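Local coordinates for protein lectin (Colocasia esculenta, PDB 5T1X) that probably binds mannose-containing glycans as a GNA-related plant lectin, at residues I2-N7 / Q13-D18; C34-Y39 / C56-N61; E65-D70 / I76-S81; V89-D94 / V99-A104. All blocks are in the same frame, centred on the assembly; numbering follows the deposited sequence.

Contact 1 (I2-N7 / Q13-D18); sequences IPFTDN and QVLYGD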
loop_
_atom_site.group_PDB
_atom_site.type_symbol
_atom_site.label_atom_id
_atom_site.label_comp_id
_atom_site.label_asym_id
_atom_site.label_seq_id
_atom_site.Cartn_x
_atom_site.Cartn_y
_atom_site.Cartn_z
ATOM N N ILE B 2 9.493 -9.979 -6.996
ATOM C CA ILE B 2 8.304 -9.184 -7.313
ATOM C C ILE B 2 8.743 -7.945 -8.109
ATOM O O ILE B 2 9.677 -7.262 -7.663
ATOM C CB ILE B 2 7.587 -8.790 -5.983
ATOM C CG1 ILE B 2 7.170 -10.042 -5.172
ATOM C CG2 ILE B 2 6.385 -7.839 -6.219
ATOM C CD1 ILE B 2 7.059 -9.810 -3.619
ATOM N N PRO B 3 8.065 -7.578 -9.228
ATOM C CA PRO B 3 8.440 -6.342 -9.933
ATOM C C PRO B 3 8.325 -5.129 -9.015
ATOM O O PRO B 3 7.467 -5.086 -8.130
ATOM C CB PRO B 3 7.437 -6.268 -11.089
ATOM C CG PRO B 3 6.998 -7.674 -11.295
ATOM C CD PRO B 3 6.932 -8.244 -9.904
ATOM N N PHE B 4 9.227 -4.172 -9.192
ATOM C CA PHE B 4 9.217 -2.993 -8.354
ATOM C C PHE B 4 8.159 -1.975 -8.793
ATOM O O PHE B 4 7.953 -1.758 -9.988
ATOM C CB PHE B 4 10.610 -2.340 -8.359
ATOM C CG PHE B 4 10.748 -1.187 -7.402
ATOM C CD1 PHE B 4 10.669 -1.389 -6.025
ATOM C CD2 PHE B 4 10.970 0.102 -7.871
ATOM C CE1 PHE B 4 10.788 -0.316 -5.140
ATOM C CE2 PHE B 4 11.097 1.172 -6.983
ATOM C CZ PHE B 4 11.005 0.954 -5.624
ATOM N N THR B 5 7.522 -1.328 -7.805
ATOM C CA THR B 5 6.599 -0.196 -8.015
ATOM C C THR B 5 7.170 0.951 -7.176
ATOM O O THR B 5 7.544 0.728 -6.025
ATOM C CB THR B 5 5.161 -0.566 -7.674
ATOM O OG1 THR B 5 4.805 -1.775 -8.354
ATOM C CG2 THR B 5 4.176 0.544 -8.037
ATOM N N ASP B 6 7.280 2.144 -7.752
ATOM C CA ASP B 6 7.984 3.271 -7.131
ATOM C C ASP B 6 7.535 3.645 -5.720
ATOM O O ASP B 6 8.405 3.969 -4.921
ATOM C CB ASP B 6 7.943 4.518 -8.014
ATOM C CG ASP B 6 8.960 4.518 -9.148
ATOM O OD1 ASP B 6 10.054 3.930 -8.972
ATOM O OD2 ASP B 6 8.688 5.156 -10.188
ATOM N N ASN B 7 6.244 3.571 -5.391
ATOM C CA ASN B 7 5.758 3.976 -4.064
ATOM C C ASN B 7 5.427 2.800 -3.123
ATOM O O ASN B 7 4.869 3.041 -2.051
ATOM C CB ASN B 7 4.508 4.858 -4.225
ATOM C CG ASN B 7 3.348 4.150 -4.902
ATOM O OD1 ASN B 7 3.525 3.192 -5.677
ATOM N ND2 ASN B 7 2.129 4.605 -4.638
ATOM N N GLN B 13 10.474 -7.888 -0.614
ATOM C CA GLN B 13 11.314 -7.026 -1.453
ATOM C C GLN B 13 12.431 -6.406 -0.603
ATOM O O GLN B 13 12.277 -6.248 0.610
ATOM C CB GLN B 13 10.491 -5.933 -2.149
ATOM C CG GLN B 13 9.478 -6.502 -3.137
ATOM C CD GLN B 13 8.833 -5.421 -3.959
ATOM O OE1 GLN B 13 8.041 -4.613 -3.463
ATOM N NE2 GLN B 13 9.121 -5.425 -5.251
ATOM N N VAL B 14 13.576 -6.123 -1.216
ATOM C CA VAL B 14 14.679 -5.510 -0.468
ATOM C C VAL B 14 15.128 -4.214 -1.140
ATOM O O VAL B 14 15.126 -4.117 -2.377
ATOM C CB VAL B 14 15.890 -6.467 -0.248
ATOM C CG1 VAL B 14 15.462 -7.798 0.376
ATOM C CG2 VAL B 14 16.686 -6.692 -1.523
ATOM N N LEU B 15 15.507 -3.224 -0.317
ATOM C CA LEU B 15 16.111 -1.959 -0.752
ATOM C C LEU B 15 17.479 -1.835 -0.086
ATOM O O LEU B 15 17.626 -2.159 1.090
ATOM C CB LEU B 15 15.246 -0.728 -0.410
ATOM C CG LEU B 15 13.884 -0.561 -1.097
ATOM C CD1 LEU B 15 13.212 0.722 -0.609
ATOM C CD2 LEU B 15 13.998 -0.555 -2.613
ATOM N N TYR B 16 18.475 -1.354 -0.820
ATOM C CA TYR B 16 19.841 -1.175 -0.301
ATOM C C TYR B 16 20.579 -0.238 -1.227
ATOM O O TYR B 16 20.101 0.029 -2.334
ATOM C CB TYR B 16 20.580 -2.542 -0.209
ATOM C CG TYR B 16 20.752 -3.233 -1.547
ATOM C CD1 TYR B 16 21.902 -3.043 -2.311
ATOM C CD2 TYR B 16 19.747 -4.046 -2.069
ATOM C CE1 TYR B 16 22.043 -3.641 -3.564
ATOM C CE2 TYR B 16 19.872 -4.636 -3.327
ATOM C CZ TYR B 16 21.025 -4.430 -4.069
ATOM O OH TYR B 16 21.163 -5.006 -5.305
ATOM N N GLY B 17 21.757 0.214 -0.801
ATOM C CA GLY B 17 22.643 1.026 -1.640
ATOM C C GLY B 17 21.990 2.211 -2.322
ATOM O O GLY B 17 22.169 2.422 -3.527
ATOM N N ASP B 18 21.218 2.979 -1.548
ATOM C CA ASP B 18 20.511 4.204 -1.942
ATOM C C ASP B 18 19.262 3.908 -2.813
ATOM O O ASP B 18 18.705 4.829 -3.416
ATOM C CB ASP B 18 21.461 5.242 -2.598
ATOM C CG ASP B 18 22.733 5.461 -1.784
ATOM O OD1 ASP B 18 22.624 5.787 -0.583
ATOM O OD2 ASP B 18 23.827 5.230 -2.327
HETATM O O HOH W 1 7.567 -2.456 -5.109
#
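Gln13 turns its CG away from its own carbonyl carbon (chi1 -64°) and then runs on extended (chi2 -171°), a shape that carries its terminal amide across to the backbone of Ile2 and Pro3. The contact fastens the N-terminal loop of a beta-prism II domain, the fold of GNA-related lectins, to the start of strand 14-16. Gln13 NE2 faces two successive carbonyls, giving a weak hydrogen bond to Ile2 O at 3.1 Å and another to Pro3 O at 3.3 Å. Both are well short of straight, the two oxygens sitting close together ahead of the nitrogen. The amide oxygen is held as well: Phe10 N bonds to Gln13 OE1 directly, and a water that accepts from Thr5 N lies 2.8 Å from Gln13 OE1, to which it can donate. Glutamine suits this largely buried place because a single flat amide offers NE2 to the loop carbonyls and OE1 to Phe10 N and the water. Ile2 crosses the glutamine chain at about a right angle; its CG2 comes within 3.8 Å of Gln13 NE2, while its CD1 rests near Gln13 CG, so hydrocarbon covers the stem below the polar end. His88 of the other subunit also packs on Ile2. Beyond, Phe4 and Leu15 add an apolar touch, and both also meet Leu21 of strand 19-23. Phe4 reaches its leucine partner by swinging CG anti to the backbone N (chi1 -174°), which brings Phe4 CE1 to 4.1 Å from Leu15 CD2.

Contact 2 (C34-Y39 / C56-N61); sequences CNLVLY and CFLRLN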
loop_
_atom_site.group_PDB
_atom_site.type_symbol
_atom_site.label_atom_id
_atom_site.label_comp_id
_atom_site.label_asym_id
_atom_site.label_seq_id
_atom_site.Cartn_x
_atom_site.Cartn_y
_atom_site.Cartn_z
ATOM N N CYS B 34 23.845 3.128 5.953
ATOM C CA CYS B 34 23.024 2.323 6.860
ATOM C C CYS B 34 21.889 3.143 7.501
ATOM O O CYS B 34 21.235 2.654 8.426
ATOM C CB CYS B 34 23.880 1.625 7.919
ATOM S SG CYS B 34 23.146 0.107 8.571
ATOM N N ASN B 35 21.597 4.329 6.955
ATOM C CA ASN B 35 20.525 5.164 7.459
ATOM C C ASN B 35 19.316 5.121 6.537
ATOM O O ASN B 35 19.462 5.317 5.329
ATOM C CB ASN B 35 21.009 6.613 7.602
ATOM C CG ASN B 35 20.255 7.424 8.623
ATOM O OD1 ASN B 35 19.643 6.903 9.567
ATOM N ND2 ASN B 35 20.356 8.728 8.504
ATOM N N LEU B 36 18.135 4.854 7.102
ATOM C CA LEU B 36 16.863 4.879 6.366
ATOM C C LEU B 36 16.296 6.277 6.533
ATOM O O LEU B 36 16.096 6.717 7.669
ATOM C CB LEU B 36 15.889 3.802 6.867
ATOM C CG LEU B 36 14.485 3.823 6.254
ATOM C CD1 LEU B 36 14.511 3.410 4.758
ATOM C CD2 LEU B 36 13.556 2.920 7.060
ATOM N N VAL B 37 16.111 7.005 5.421
ATOM C CA VAL B 37 15.690 8.398 5.518
ATOM C C VAL B 37 14.448 8.690 4.696
ATOM O O VAL B 37 14.390 8.397 3.504
ATOM C CB VAL B 37 16.832 9.380 5.120
ATOM C CG1 VAL B 37 16.425 10.828 5.397
ATOM C CG2 VAL B 37 18.130 9.061 5.852
ATOM N N LEU B 38 13.499 9.380 5.327
ATOM C CA LEU B 38 12.330 9.859 4.628
ATOM C C LEU B 38 12.580 11.321 4.302
ATOM O O LEU B 38 12.641 12.154 5.212
ATOM C CB LEU B 38 11.040 9.676 5.453
ATOM C CG LEU B 38 9.708 9.709 4.659
ATOM C CD1 LEU B 38 8.568 9.183 5.499
ATOM C CD2 LEU B 38 9.349 11.102 4.172
ATOM N N TYR B 39 12.756 11.626 3.007
ATOM C CA TYR B 39 12.901 12.994 2.523
ATOM C C TYR B 39 11.524 13.430 2.072
ATOM O O TYR B 39 11.068 13.030 1.008
ATOM C CB TYR B 39 13.932 13.062 1.371
ATOM C CG TYR B 39 15.348 12.753 1.802
ATOM C CD1 TYR B 39 16.128 13.715 2.431
ATOM C CD2 TYR B 39 15.936 11.522 1.510
ATOM C CE1 TYR B 39 17.437 13.445 2.822
ATOM C CE2 TYR B 39 17.251 11.244 1.887
ATOM C CZ TYR B 39 17.999 12.213 2.540
ATOM O OH TYR B 39 19.303 11.988 2.917
ATOM N N CYS B 56 24.115 -2.424 4.446
ATOM C CA CYS B 56 22.813 -2.672 5.059
ATOM C C CYS B 56 21.719 -2.755 4.016
ATOM O O CYS B 56 21.834 -2.135 2.954
ATOM C CB CYS B 56 22.502 -1.590 6.089
ATOM S SG CYS B 56 23.776 -1.405 7.365
ATOM N N PHE B 57 20.640 -3.454 4.351
ATOM C CA PHE B 57 19.481 -3.538 3.485
ATOM C C PHE B 57 18.234 -3.462 4.331
ATOM O O PHE B 57 18.264 -3.812 5.513
ATOM C CB PHE B 57 19.514 -4.825 2.648
ATOM C CG PHE B 57 19.432 -6.119 3.428
ATOM C CD1 PHE B 57 18.203 -6.729 3.670
ATOM C CD2 PHE B 57 20.582 -6.741 3.897
ATOM C CE1 PHE B 57 18.129 -7.923 4.383
ATOM C CE2 PHE B 57 20.507 -7.946 4.602
ATOM C CZ PHE B 57 19.281 -8.528 4.836
ATOM N N LEU B 58 17.136 -3.072 3.696
ATOM C CA LEU B 58 15.813 -2.954 4.296
ATOM C C LEU B 58 14.924 -4.059 3.756
ATOM O O LEU B 58 14.881 -4.275 2.547
ATOM C CB LEU B 58 15.225 -1.582 3.928
ATOM C CG LEU B 58 13.849 -1.267 4.496
ATOM C CD1 LEU B 58 13.955 -0.821 5.949
ATOM C CD2 LEU B 58 13.169 -0.174 3.694
ATOM N N ARG B 59 14.168 -4.718 4.630
ATOM C CA ARG B 59 13.253 -5.759 4.169
ATOM C C ARG B 59 12.032 -5.825 5.066
ATOM O O ARG B 59 12.173 -5.857 6.282
ATOM C CB ARG B 59 13.953 -7.128 4.133
ATOM C CG ARG B 59 13.097 -8.269 3.551
ATOM C CD ARG B 59 13.833 -9.595 3.656
ATOM N NE ARG B 59 13.039 -10.724 3.163
ATOM C CZ ARG B 59 12.188 -11.438 3.904
ATOM N NH1 ARG B 59 11.989 -11.132 5.182
ATOM N NH2 ARG B 59 11.539 -12.463 3.377
ATOM N N LEU B 60 10.839 -5.845 4.458
ATOM C CA LEU B 60 9.586 -6.021 5.176
ATOM C C LEU B 60 9.290 -7.515 5.201
ATOM O O LEU B 60 9.320 -8.156 4.138
ATOM C CB LEU B 60 8.478 -5.236 4.466
ATOM C CG LEU B 60 7.049 -5.377 5.012
ATOM C CD1 LEU B 60 6.936 -4.910 6.489
ATOM C CD2 LEU B 60 6.084 -4.636 4.114
ATOM N N ASN B 61 9.013 -8.087 6.385
ATOM C CA ASN B 61 8.759 -9.526 6.431
ATOM C C ASN B 61 7.252 -9.853 6.292
ATOM O O ASN B 61 6.439 -8.965 6.002
ATOM C CB ASN B 61 9.376 -10.173 7.681
ATOM C CG ASN B 61 8.703 -9.874 8.996
ATOM O OD1 ASN B 61 7.592 -9.333 9.062
ATOM N ND2 ASN B 61 9.357 -10.262 10.080
#
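Cys56, just ahead of strand 57-60, is joined covalently to Cys34, just ahead of strand 36-39; the disulfide ties together two different sheets of the beta-prism II fold. The Cys56 SG to Cys34 SG bond is 2.0 Å long, and its torsion of -92° is close to the relaxed value for a disulfide. Both cysteines are modelled in two conformations, so finer details of the bridge describe one of them. The backbones approach to 5.3 Å here, between Cys56 CA and Cys34 CA, and then diverge. Next comes Phe57, whose side chain leaves the partner segment, as alternation along a strand requires. Leu58 turns back inward and meets Leu36, with 8.2 Å now separating Leu58 CA from Leu36 CA. No backbone hydrogen bond spans that gap, and branched leucines fill it: each points CG anti to its backbone N, and the two forks cross at about a right angle. Met30, Leu66, Leu28, Trp45 and Ile68 pack around the pair, an apolar core where leucine is a natural choice. Farther on, Leu60 turns to the core shared with strand 89-92. The segment 34-39 alternates likewise: Leu36 serves the core, whereas Asn35, Val37 and Tyr39 belong, with Gln31 and Asp33, to the sequence pattern that forms the mannose pocket in GNA relatives, so the disulfide and the leucine pair probably back a sugar site. In the meeting of the forks, Leu58 CD1 lies 3.9 Å from Leu36 CD2 and Leu58 CD2 lies 4.0 Å from Leu36 CD1.

Contact 3 (E65-D70 / I76-S81); sequences ELIIKD and IWSSNS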
loop_
_atom_site.group_PDB
_atom_site.type_symbol
_atom_site.label_atom_id
_atom_site.label_comp_id
_atom_site.label_asym_id
_atom_site.label_seq_id
_atom_site.Cartn_x
_atom_site.Cartn_y
_atom_site.Cartn_z
ATOM N N GLU B 65 6.850 -6.680 10.114
ATOM C CA GLU B 65 8.036 -6.074 10.721
ATOM C C GLU B 65 8.995 -5.613 9.629
ATOM O O GLU B 65 9.378 -6.391 8.747
ATOM C CB GLU B 65 8.720 -7.047 11.708
ATOM C CG GLU B 65 9.728 -6.386 12.648
ATOM C CD GLU B 65 10.596 -7.321 13.477
ATOM O OE1 GLU B 65 10.310 -8.540 13.508
ATOM O OE2 GLU B 65 11.554 -6.832 14.119
ATOM N N LEU B 66 9.352 -4.329 9.688
ATOM C CA LEU B 66 10.282 -3.692 8.740
ATOM C C LEU B 66 11.633 -3.611 9.422
ATOM O O LEU B 66 11.727 -3.046 10.512
ATOM C CB LEU B 66 9.746 -2.302 8.366
ATOM C CG LEU B 66 10.519 -1.541 7.282
ATOM C CD1 LEU B 66 10.362 -2.194 5.901
ATOM C CD2 LEU B 66 10.064 -0.081 7.225
ATOM N N ILE B 67 12.653 -4.243 8.839
ATOM C CA ILE B 67 13.966 -4.330 9.492
ATOM C C ILE B 67 15.089 -3.846 8.588
ATOM O O ILE B 67 15.057 -4.075 7.378
ATOM C CB ILE B 67 14.217 -5.818 9.910
ATOM C CG1 ILE B 67 13.107 -6.347 10.854
ATOM C CG2 ILE B 67 15.598 -6.000 10.577
ATOM C CD1 ILE B 67 12.924 -7.858 10.811
ATOM N N ILE B 68 16.098 -3.203 9.201
ATOM C CA ILE B 68 17.378 -2.879 8.567
ATOM C C ILE B 68 18.351 -3.898 9.121
ATOM O O ILE B 68 18.523 -3.980 10.346
ATOM C CB ILE B 68 17.895 -1.427 8.815
ATOM C CG1 ILE B 68 16.904 -0.367 8.338
ATOM C CG2 ILE B 68 19.308 -1.231 8.198
ATOM C CD1 ILE B 68 17.361 1.072 8.757
ATOM N N LYS B 69 18.987 -4.671 8.234
ATOM C CA LYS B 69 20.006 -5.654 8.613
ATOM C C LYS B 69 21.323 -5.245 8.029
ATOM O O LYS B 69 21.315 -4.689 6.942
ATOM C CB LYS B 69 19.625 -7.037 8.058
ATOM C CG LYS B 69 18.477 -7.735 8.774
ATOM C CD LYS B 69 18.890 -8.176 10.167
ATOM C CE LYS B 69 18.047 -9.297 10.700
ATOM N NZ LYS B 69 18.566 -9.781 12.004
ATOM N N ASP B 70 22.457 -5.550 8.688
ATOM C CA ASP B 70 23.751 -5.251 8.071
ATOM C C ASP B 70 24.162 -6.467 7.226
ATOM O O ASP B 70 23.400 -7.438 7.141
ATOM C CB ASP B 70 24.823 -4.858 9.108
ATOM C CG ASP B 70 25.394 -5.950 9.998
ATOM O OD1 ASP B 70 25.033 -7.140 9.806
ATOM O OD2 ASP B 70 26.232 -5.627 10.859
ATOM N N ILE B 76 19.975 -3.704 12.753
ATOM C CA ILE B 76 20.397 -2.321 12.944
ATOM C C ILE B 76 19.207 -1.474 13.431
ATOM O O ILE B 76 19.377 -0.549 14.232
ATOM C CB ILE B 76 20.995 -1.784 11.610
ATOM C CG1 ILE B 76 22.245 -2.595 11.178
ATOM C CG2 ILE B 76 21.252 -0.282 11.652
ATOM C CD1 ILE B 76 23.372 -2.799 12.270
ATOM N N TRP B 77 18.006 -1.778 12.922
ATOM C CA TRP B 77 16.781 -1.055 13.247
ATOM C C TRP B 77 15.589 -1.932 12.935
ATOM O O TRP B 77 15.639 -2.743 12.011
ATOM C CB TRP B 77 16.698 0.264 12.427
ATOM C CG TRP B 77 15.465 1.094 12.667
ATOM C CD1 TRP B 77 15.314 2.105 13.571
ATOM C CD2 TRP B 77 14.237 1.031 11.925
ATOM N NE1 TRP B 77 14.045 2.639 13.478
ATOM C CE2 TRP B 77 13.366 1.999 12.472
ATOM C CE3 TRP B 77 13.773 0.217 10.876
ATOM C CZ2 TRP B 77 12.060 2.190 11.992
ATOM C CZ3 TRP B 77 12.483 0.408 10.401
ATOM C CH2 TRP B 77 11.646 1.387 10.951
ATOM N N SER B 78 14.515 -1.765 13.702
ATOM C CA SER B 78 13.254 -2.438 13.442
ATOM C C SER B 78 12.101 -1.508 13.732
ATOM O O SER B 78 12.176 -0.696 14.672
ATOM C CB SER B 78 13.109 -3.699 14.287
ATOM O OG SER B 78 11.810 -4.229 14.074
ATOM N N SER B 79 11.004 -1.669 12.973
ATOM C CA SER B 79 9.755 -0.931 13.213
ATOM C C SER B 79 9.105 -1.418 14.505
ATOM O O SER B 79 8.260 -0.729 15.076
ATOM C CB SER B 79 8.787 -1.122 12.049
ATOM O OG SER B 79 8.493 -2.501 11.856
ATOM N N ASN B 80 9.486 -2.635 14.946
ATOM C CA ASN B 80 8.937 -3.325 16.119
ATOM C C ASN B 80 7.425 -3.564 15.994
ATOM O O ASN B 80 6.746 -3.754 17.005
ATOM C CB ASN B 80 9.288 -2.620 17.419
ATOM C CG ASN B 80 10.769 -2.672 17.682
ATOM O OD1 ASN B 80 11.416 -1.644 17.867
ATOM N ND2 ASN B 80 11.350 -3.875 17.655
ATOM N N SER B 81 6.920 -3.615 14.744
ATOM C CA SER B 81 5.527 -3.964 14.448
ATOM C C SER B 81 5.509 -5.448 14.144
ATOM O O SER B 81 6.448 -5.972 13.547
ATOM C CB SER B 81 4.973 -3.139 13.285
ATOM O OG SER B 81 5.869 -3.087 12.184
#
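Ile68 and Trp77 hold the close-packed side of this pairing, while Glu65 and Ser78 stand on its more open side. On the first, Ile68 N bonds to Trp77 O at 2.9 Å, and Ile68 CD1 lies against Trp77 CB at 3.8 Å. The indole follows its CG anti to the backbone N (chi1 179°) and slants across Leu66, with Trp77 CZ3 4.0 Å from Leu66 CD2; Phe101 of the other subunit packs on the tryptophan too. Ile68 O takes a firm bond from Ile76 N at 2.8 Å and a long, weak one from Trp77 N, a classic beta bulge in the hairpin of strands 66-69 and 75-78, at the edge of one sheet of the beta-prism. The doubled residue lets Ile76 spread over Ile68 CG2 and Asp70 CB. Ser79 and Ser81 form an inward polar group against Ile100: Ser79 OG replaces a backbone acceptor for Leu66 N, 3.0 Å away and nearly straight at 170°, and donates to Ser81 OG, which also bonds to Gly64 O. On the open side, Ser78 OG donates to the anti lone pair of Glu65 OE2 at 2.6 Å and accepts from Asn80 N, forming an ST turn as the strand ends.

Contact 4 (V89-D94 / V99-A104); sequences VLILRD and VIYGPA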
loop_
_atom_site.group_PDB
_atom_site.type_symbol
_atom_site.label_atom_id
_atom_site.label_comp_id
_atom_site.label_asym_id
_atom_site.label_seq_id
_atom_site.Cartn_x
_atom_site.Cartn_y
_atom_site.Cartn_z
ATOM N N VAL B 89 2.389 -4.672 2.975
ATOM C CA VAL B 89 2.878 -3.683 2.028
ATOM C C VAL B 89 3.242 -2.410 2.788
ATOM O O VAL B 89 2.519 -2.002 3.690
ATOM C CB VAL B 89 1.878 -3.409 0.862
ATOM C CG1 VAL B 89 0.579 -2.777 1.367
ATOM C CG2 VAL B 89 2.511 -2.543 -0.237
ATOM N N LEU B 90 4.382 -1.826 2.439
ATOM C CA LEU B 90 4.808 -0.523 2.939
ATOM C C LEU B 90 4.497 0.450 1.829
ATOM O O LEU B 90 4.960 0.242 0.701
ATOM C CB LEU B 90 6.320 -0.535 3.275
ATOM C CG LEU B 90 6.977 0.832 3.539
ATOM C CD1 LEU B 90 6.550 1.427 4.867
ATOM C CD2 LEU B 90 8.500 0.701 3.520
ATOM N N ILE B 91 3.680 1.478 2.115
ATOM C CA ILE B 91 3.329 2.466 1.110
ATOM C C ILE B 91 3.915 3.813 1.485
ATOM O O ILE B 91 3.638 4.313 2.572
ATOM C CB ILE B 91 1.788 2.598 0.900
ATOM C CG1 ILE B 91 1.100 1.220 0.653
ATOM C CG2 ILE B 91 1.472 3.598 -0.245
ATOM C CD1 ILE B 91 -0.433 1.281 0.572
ATOM N N LEU B 92 4.666 4.425 0.559
ATOM C CA LEU B 92 5.078 5.813 0.715
ATOM C C LEU B 92 3.926 6.574 0.100
ATOM O O LEU B 92 3.793 6.616 -1.130
ATOM C CB LEU B 92 6.440 6.129 0.058
ATOM C CG LEU B 92 6.880 7.612 0.155
ATOM C CD1 LEU B 92 7.098 8.054 1.605
ATOM C CD2 LEU B 92 8.107 7.882 -0.705
ATOM N N ARG B 93 3.013 7.036 0.946
ATOM C CA ARG B 93 1.775 7.666 0.501
ATOM C C ARG B 93 1.982 9.019 -0.150
ATOM O O ARG B 93 2.976 9.698 0.108
ATOM C CB ARG B 93 0.818 7.805 1.694
ATOM C CG ARG B 93 0.444 6.411 2.183
ATOM C CD ARG B 93 -0.515 6.319 3.342
ATOM N NE ARG B 93 -0.879 7.473 3.996
ATOM C CZ ARG B 93 -1.710 7.604 5.078
ATOM N NH1 ARG B 93 -2.260 6.545 5.641
ATOM N NH2 ARG B 93 -1.963 8.806 5.573
ATOM N N ASP B 94 0.993 9.444 -0.939
ATOM C CA ASP B 94 1.022 10.750 -1.580
ATOM C C ASP B 94 1.099 11.881 -0.550
ATOM O O ASP B 94 1.627 12.946 -0.866
ATOM C CB ASP B 94 -0.241 10.942 -2.434
ATOM C CG ASP B 94 -0.343 10.080 -3.675
ATOM O OD1 ASP B 94 0.638 9.375 -4.000
ATOM O OD2 ASP B 94 -1.400 10.109 -4.320
ATOM N N VAL B 99 3.503 4.025 5.544
ATOM C CA VAL B 99 2.675 3.187 6.414
ATOM C C VAL B 99 2.738 1.723 6.015
ATOM O O VAL B 99 2.656 1.402 4.832
ATOM C CB VAL B 99 1.202 3.693 6.373
ATOM C CG1 VAL B 99 0.298 2.861 7.292
ATOM C CG2 VAL B 99 1.112 5.177 6.738
ATOM N N ILE B 100 2.837 0.834 7.011
ATOM C CA ILE B 100 2.810 -0.616 6.757
ATOM C C ILE B 100 1.383 -1.089 6.947
ATOM O O ILE B 100 0.809 -0.923 8.036
ATOM C CB ILE B 100 3.779 -1.424 7.655
ATOM C CG1 ILE B 100 5.243 -0.910 7.560
ATOM C CG2 ILE B 100 3.668 -2.956 7.340
ATOM C CD1 ILE B 100 6.162 -1.538 8.613
ATOM N N TYR B 101 0.829 -1.710 5.907
ATOM C CA TYR B 101 -0.512 -2.282 5.956
ATOM C C TYR B 101 -0.462 -3.773 5.822
ATOM O O TYR B 101 0.192 -4.287 4.918
ATOM C CB TYR B 101 -1.395 -1.736 4.817
ATOM C CG TYR B 101 -1.713 -0.263 4.898
ATOM C CD1 TYR B 101 -2.854 0.187 5.559
ATOM C CD2 TYR B 101 -0.965 0.668 4.186
ATOM C CE1 TYR B 101 -3.184 1.537 5.593
ATOM C CE2 TYR B 101 -1.295 2.022 4.196
ATOM C CZ TYR B 101 -2.412 2.452 4.897
ATOM O OH TYR B 101 -2.738 3.790 4.948
ATOM N N GLY B 102 -1.249 -4.454 6.638
ATOM C CA GLY B 102 -1.395 -5.901 6.513
ATOM C C GLY B 102 -2.042 -6.578 7.707
ATOM O O GLY B 102 -2.234 -5.971 8.757
ATOM N N PRO B 103 -2.315 -7.885 7.590
ATOM C CA PRO B 103 -2.084 -8.739 6.416
ATOM C C PRO B 103 -3.109 -8.516 5.301
ATOM O O PRO B 103 -4.078 -7.766 5.480
ATOM C CB PRO B 103 -2.210 -10.150 7.009
ATOM C CG PRO B 103 -3.269 -9.980 8.081
ATOM C CD PRO B 103 -2.959 -8.632 8.693
ATOM N N ALA B 104 -2.897 -9.179 4.151
ATOM C CA ALA B 104 -3.869 -9.165 3.058
ATOM C C ALA B 104 -5.128 -9.902 3.535
ATOM O O ALA B 104 -5.000 -11.012 4.052
ATOM C CB ALA B 104 -3.278 -9.849 1.828
#
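Val89 O takes the shortest polar bond of this hairpin, from Tyr101 N at 2.8 Å and almost straight at 171°, and the CA-H of Ile100 also leans on it. Val89 N answers to Tyr101 O, and Ile91 with Val99 repeats the reciprocal pattern, making two antiparallel hydrogen-bonded pairs either side of the non-hydrogen-bonded pair Leu90 and Ile100. On the sheet face of Val89, Ile91 and Tyr101, Ile91 CD1 lies 3.7 Å from Tyr101 CD2, the two side chains crossing at about a right angle, and Val99 CG1 lies over one face of the ring. Tyrosine combines this greasy flank with a polar tip: in the conformer described, one of two modelled, Arg93 NH1 donates to Tyr101 OH at 2.9 Å, the hydroxyl lying in the guanidinium plane. Val99 CG2 covers one face of that guanidinium, 3.8 Å from Arg93 NH1, and Asp95 forms a salt bridge with Arg93 NH2. The opposite face of the sheet turns Leu90 CD1 toward Ile100 CG1, at 3.8 Å, and both residues onto Leu66 of strand 66-69 in the prism interior. Strand 8-10 flanks strand 89-92, while Val99, Ile100, Tyr101 and Ala104 pair with an antiparallel strand of the other subunit, so the sheet continues across the dimer.

Contact 2 is the most central and wholly buried, joining two sheets of the beta-prism by a covalent bridge and a leucine pair. Contacts 3 and 4 are hairpins within single sheets, built on backbone bonds: contact 3 ends in a serine-rich, partly exposed turn, whereas contact 4 is buried and carries its sheet into the other subunit. Contact 1 has neither a ladder nor a disulfide; a side-chain amide pins a partly buried loop. Contacts 1, 2 and 3 share one sheet, with Leu15 O to Leu58 N and Phe57 O to Lys69 N linking its strands. Asn7 O to Leu92 N couples contact 1 to contact 4, and Leu66 and Ile100 bring contacts 3 and 4 together.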